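Side-chain contacts in uncharacterized protein lp_1913 (Lactobacillus plantarum, PDB 3FLH), which is of unknown function but has a rhodanese-like domain, of a family that includes sulfurtransferases: residues B[46-51]-B[105-110]; B[52-57]-B[62-67]. All coordinates share one frame; numbering follows the deposited sequence.

Overall arrangement
Both contacts lie within the rhodanese-like domain, and their segments follow one another in sequence: the chain leaves contact 1 at Lys-51 and enters contact 2 at Gly-52, yet the two centres lie about 16 Å apart. Contact 1 is largely buried and apolar, setting the loop between strands 33-37 and 54-55 against helix 106-112. Contact 2 is a surface contact between strand 54-55, outermost in the sheet within this chain, and the C-terminal part of helix 58-64, which follows it after two residues. Its chemistry changes accordingly: in place of an isoleucine on an indole face, an arginine reaches a main-chain carbonyl, with a selenomethionine packed alongside.

Contact 1. Residues B[46-51]-B[105-110]; sequences KKDQIK and GALEGW
Ile-50 lies over one face of the Trp-110 indole, the two side chains crossing at about a right angle. Its CG1 sits 3.7 Å from the centroid of the five-membered ring and 10° off the normal, a CH-pi contact. CD1 extends over the same face toward the rim, 3.7 Å from Trp-110 CD2, while CG2 hangs over the rim beside CE2 and CZ2, 3.7 Å from Trp-110 CZ2. With chi1 at -68°, CG1 stands beside the backbone N and CG2 anti to it, which spreads the branches along the indole. Leu-107, one helical turn before Trp-110, brings CD1 to 4.0 Å from Ile-50 CG1 and 3.9 Å from Asp-48 O, a buried carbonyl for which the model offers no polar partner. The Asp-48 carboxylate makes salt bridges with Lys-111 and Arg-39. Replacing Trp-110 by an alanine would probably leave one flank of Ile-50 without its cover and Pro-116 O without the indole N-H that it accepts. The contact thus fastens the loop before strand 54-55 to helix 106-112; Leu-103 of strand 99-103 touches both Ile-50 and Trp-110, and Val-22 and Met-26 of helix 19-27 also pack on the indole.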
# COMPACT_ATOMS: atom_id res chain seq x y z
N LYS B 46 -7.99 -16.84 15.88
CA LYS B 46 -9.33 -16.97 15.30
C LYS B 46 -9.36 -18.08 14.25
O LYS B 46 -10.42 -18.43 13.74
CB LYS B 46 -9.77 -15.65 14.66
CG LYS B 46 -9.84 -14.47 15.62
CD LYS B 46 -10.45 -13.25 14.96
CE LYS B 46 -11.93 -13.48 14.63
NZ LYS B 46 -12.73 -13.74 15.87
N LYS B 47 -8.19 -18.60 13.92
CA LYS B 47 -8.08 -19.68 12.95
C LYS B 47 -8.79 -19.40 11.62
O LYS B 47 -9.43 -20.29 11.06
CB LYS B 47 -8.63 -20.98 13.56
CG LYS B 47 -7.80 -21.52 14.72
CD LYS B 47 -6.37 -21.81 14.29
CE LYS B 47 -5.57 -22.47 15.40
NZ LYS B 47 -4.16 -22.73 15.01
N ASP B 48 -8.67 -18.17 11.13
CA ASP B 48 -9.30 -17.78 9.87
C ASP B 48 -8.29 -17.64 8.74
O ASP B 48 -8.47 -16.85 7.82
CB ASP B 48 -10.06 -16.45 10.04
CG ASP B 48 -9.19 -15.35 10.64
OD1 ASP B 48 -9.66 -14.20 10.72
OD2 ASP B 48 -8.03 -15.63 11.04
N GLN B 49 -7.22 -18.43 8.81
CA GLN B 49 -6.18 -18.37 7.79
C GLN B 49 -6.63 -18.96 6.45
O GLN B 49 -7.64 -19.67 6.36
CB GLN B 49 -4.93 -19.11 8.26
CG GLN B 49 -5.10 -20.62 8.30
CD GLN B 49 -5.47 -21.13 9.68
OE1 GLN B 49 -6.12 -20.44 10.47
NE2 GLN B 49 -5.08 -22.37 9.97
N ILE B 50 -5.86 -18.64 5.42
CA ILE B 50 -6.09 -19.13 4.07
C ILE B 50 -5.80 -20.63 4.09
O ILE B 50 -4.89 -21.09 4.80
CB ILE B 50 -5.15 -18.41 3.07
CG1 ILE B 50 -5.56 -16.93 2.95
CG2 ILE B 50 -5.18 -19.09 1.71
CD1 ILE B 50 -4.66 -16.09 2.06
N LYS B 51 -6.57 -21.39 3.33
CA LYS B 51 -6.41 -22.84 3.25
C LYS B 51 -4.95 -23.24 3.04
O LYS B 51 -4.29 -22.76 2.12
CB LYS B 51 -7.28 -23.39 2.11
CG LYS B 51 -7.21 -24.89 1.96
CD LYS B 51 -8.14 -25.40 0.86
CE LYS B 51 -8.03 -26.92 0.74
NZ LYS B 51 -8.41 -27.61 2.02
N GLY B 105 -3.93 -8.08 -2.24
CA GLY B 105 -5.23 -8.09 -1.59
C GLY B 105 -5.18 -8.56 -0.14
O GLY B 105 -6.08 -8.26 0.64
N ALA B 106 -4.14 -9.31 0.20
CA ALA B 106 -3.97 -9.81 1.57
C ALA B 106 -5.16 -10.68 2.02
O ALA B 106 -5.92 -11.17 1.19
CB ALA B 106 -3.78 -8.64 2.53
N LEU B 107 -5.30 -10.85 3.33
CA LEU B 107 -6.39 -11.67 3.87
C LEU B 107 -7.75 -11.04 3.65
O LEU B 107 -8.71 -11.74 3.31
CB LEU B 107 -6.18 -11.90 5.37
CG LEU B 107 -7.22 -12.82 6.02
CD1 LEU B 107 -7.19 -14.18 5.34
CD2 LEU B 107 -6.92 -12.97 7.51
N GLU B 108 -7.84 -9.73 3.85
CA GLU B 108 -9.09 -9.01 3.66
C GLU B 108 -9.61 -9.23 2.24
O GLU B 108 -10.77 -9.57 2.04
CB GLU B 108 -8.88 -7.51 3.91
CG GLU B 108 -10.14 -6.67 3.77
CD GLU B 108 -9.85 -5.18 3.64
OE1 GLU B 108 -9.23 -4.78 2.63
OE2 GLU B 108 -10.25 -4.42 4.55
N GLY B 109 -8.73 -9.05 1.25
CA GLY B 109 -9.14 -9.24 -0.13
C GLY B 109 -9.54 -10.68 -0.41
O GLY B 109 -10.55 -10.94 -1.06
N TRP B 110 -8.74 -11.62 0.08
CA TRP B 110 -9.00 -13.05 -0.11
C TRP B 110 -10.39 -13.42 0.41
O TRP B 110 -11.16 -14.10 -0.28
CB TRP B 110 -7.92 -13.87 0.61
CG TRP B 110 -7.95 -15.34 0.33
CD1 TRP B 110 -8.67 -16.29 1.00
CD2 TRP B 110 -7.21 -16.03 -0.68
NE1 TRP B 110 -8.41 -17.54 0.46
CE2 TRP B 110 -7.52 -17.40 -0.57
CE3 TRP B 110 -6.31 -15.62 -1.68
CZ2 TRP B 110 -6.97 -18.37 -1.41
CZ3 TRP B 110 -5.76 -16.59 -2.52
CH2 TRP B 110 -6.09 -17.94 -2.38

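Contact 2. Residues B[52-57]-B[62-67]; sequences GAIAMP and ATRIGE
Arg-64 reaches from the C-terminal part of helix 58-64 to the backbone of strand 54-55, where its guanidinium meets Ala-55 O. NH1 gives the stronger bond, 3.1 Å to Ala-55 O with an N-H...O angle of 146°, and approaches a lone pair in the carbonyl plane; the oxygen itself is tilted about 20° out of the guanidinium plane. NH2 adds a weak second bond to Ala-55 O at 3.5 Å, so both terminal nitrogens converge on one acceptor. Within segment 62-67, Arg-64 NE makes a long, weak bond of 3.4 Å to Glu-67 OE1, part of a salt bridge whose carboxylate carbon lies at the guanidinium edge, in its plane. Held mainly through NH1, with weaker bonds at NH2 and NE, the planar group is probably restricted in its turning, and the carboxylate probably offsets part of its positive charge.

The connection is a short strand-to-helix link of the rhodanese-like alpha/beta domain: strand 54-55 is an outer strand of the parallel sheet within this chain, hydrogen-bonded to strand 33-37, and helix 58-64 begins immediately after Pro-57. Arg-64 therefore bridges two consecutive elements of the fold.

Met-56, modelled as selenomethionine, runs past Arg-64 in the opposite direction. Its CG is anti to the backbone N (chi1 173°), and bends at chi2 and chi3 follow; SE comes to 3.9 Å from Arg-64 CB, while Met-56 CB lies loosely over one guanidinium face. With Met-56 CA 3.8 Å from Arg-64 NH1, the arginine's aliphatic base and its charged end both meet the same residue. Pro-57 CD approaches obliquely, 4.0 Å from Arg-64 NH1, and Ile-54 CG2 is a more distant neighbour of NH2. Beyond this pair, Met-56 packs against Leu-36 of strand 33-37 and against Leu-68.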
# COMPACT_ATOMS: atom_id res chain seq x y z
N GLY B 52 -4.45 -24.12 3.90
CA GLY B 52 -3.08 -24.58 3.79
C GLY B 52 -2.00 -23.60 4.22
O GLY B 52 -0.80 -23.89 4.12
N ALA B 53 -2.41 -22.43 4.72
CA ALA B 53 -1.44 -21.43 5.15
C ALA B 53 -0.73 -21.82 6.43
O ALA B 53 -1.35 -22.34 7.36
CB ALA B 53 -2.12 -20.07 5.32
N ILE B 54 0.56 -21.53 6.48
CA ILE B 54 1.36 -21.83 7.66
C ILE B 54 1.41 -20.61 8.56
O ILE B 54 1.74 -19.51 8.10
CB ILE B 54 2.80 -22.21 7.26
CG1 ILE B 54 2.77 -23.43 6.33
CG2 ILE B 54 3.62 -22.51 8.51
CD1 ILE B 54 4.12 -23.79 5.75
N ALA B 55 1.06 -20.79 9.83
CA ALA B 55 1.05 -19.68 10.79
C ALA B 55 2.49 -19.33 11.13
O ALA B 55 3.20 -20.10 11.77
CB ALA B 55 0.28 -20.07 12.05
N MSE B 56 2.92 -18.15 10.68
CA MSE B 56 4.28 -17.70 10.93
C MSE B 56 4.35 -16.19 11.17
O MSE B 56 4.64 -15.41 10.25
CB MSE B 56 5.17 -18.07 9.74
CG MSE B 56 6.57 -17.51 9.81
SE MSE B 56 7.88 -18.83 9.39
CE MSE B 56 7.35 -19.25 7.59
N PRO B 57 4.08 -15.76 12.41
CA PRO B 57 4.11 -14.35 12.80
C PRO B 57 5.36 -13.65 12.29
O PRO B 57 6.47 -14.16 12.43
CB PRO B 57 4.05 -14.42 14.32
CG PRO B 57 3.17 -15.61 14.54
CD PRO B 57 3.76 -16.61 13.57
N ALA B 62 12.26 -14.52 10.64
CA ALA B 62 13.71 -14.66 10.56
C ALA B 62 14.23 -15.84 11.39
O ALA B 62 15.20 -16.51 11.01
CB ALA B 62 14.40 -13.37 11.00
N THR B 63 13.57 -16.09 12.51
CA THR B 63 13.95 -17.18 13.41
C THR B 63 13.54 -18.57 12.92
O THR B 63 14.30 -19.53 13.06
CB THR B 63 13.33 -16.97 14.82
OG1 THR B 63 13.85 -15.77 15.40
CG2 THR B 63 13.67 -18.16 15.73
N ARG B 64 12.35 -18.66 12.33
CA ARG B 64 11.81 -19.94 11.85
C ARG B 64 11.97 -20.17 10.35
O ARG B 64 11.40 -21.12 9.80
CB ARG B 64 10.33 -20.04 12.22
CG ARG B 64 10.06 -20.03 13.72
CD ARG B 64 8.57 -20.01 14.00
NE ARG B 64 7.87 -21.03 13.22
CZ ARG B 64 6.56 -21.05 12.99
NH1 ARG B 64 5.78 -20.10 13.48
NH2 ARG B 64 6.04 -22.02 12.26
N ILE B 65 12.76 -19.33 9.71
CA ILE B 65 12.95 -19.44 8.27
C ILE B 65 13.80 -20.66 7.90
O ILE B 65 13.92 -21.02 6.73
CB ILE B 65 13.58 -18.14 7.72
CG1 ILE B 65 13.26 -18.00 6.23
CG2 ILE B 65 15.08 -18.13 7.96
CD1 ILE B 65 13.62 -16.65 5.67
N GLY B 66 14.38 -21.30 8.91
CA GLY B 66 15.21 -22.47 8.68
C GLY B 66 14.41 -23.75 8.55
O GLY B 66 14.97 -24.82 8.31
N GLU B 67 13.09 -23.64 8.69
CA GLU B 67 12.21 -24.80 8.59
C GLU B 67 11.53 -24.81 7.23
O GLU B 67 10.66 -25.65 6.97
CB GLU B 67 11.13 -24.74 9.67
CG GLU B 67 11.56 -24.02 10.93
CD GLU B 67 10.41 -23.81 11.90
OE1 GLU B 67 9.27 -23.61 11.43
OE2 GLU B 67 10.65 -23.84 13.12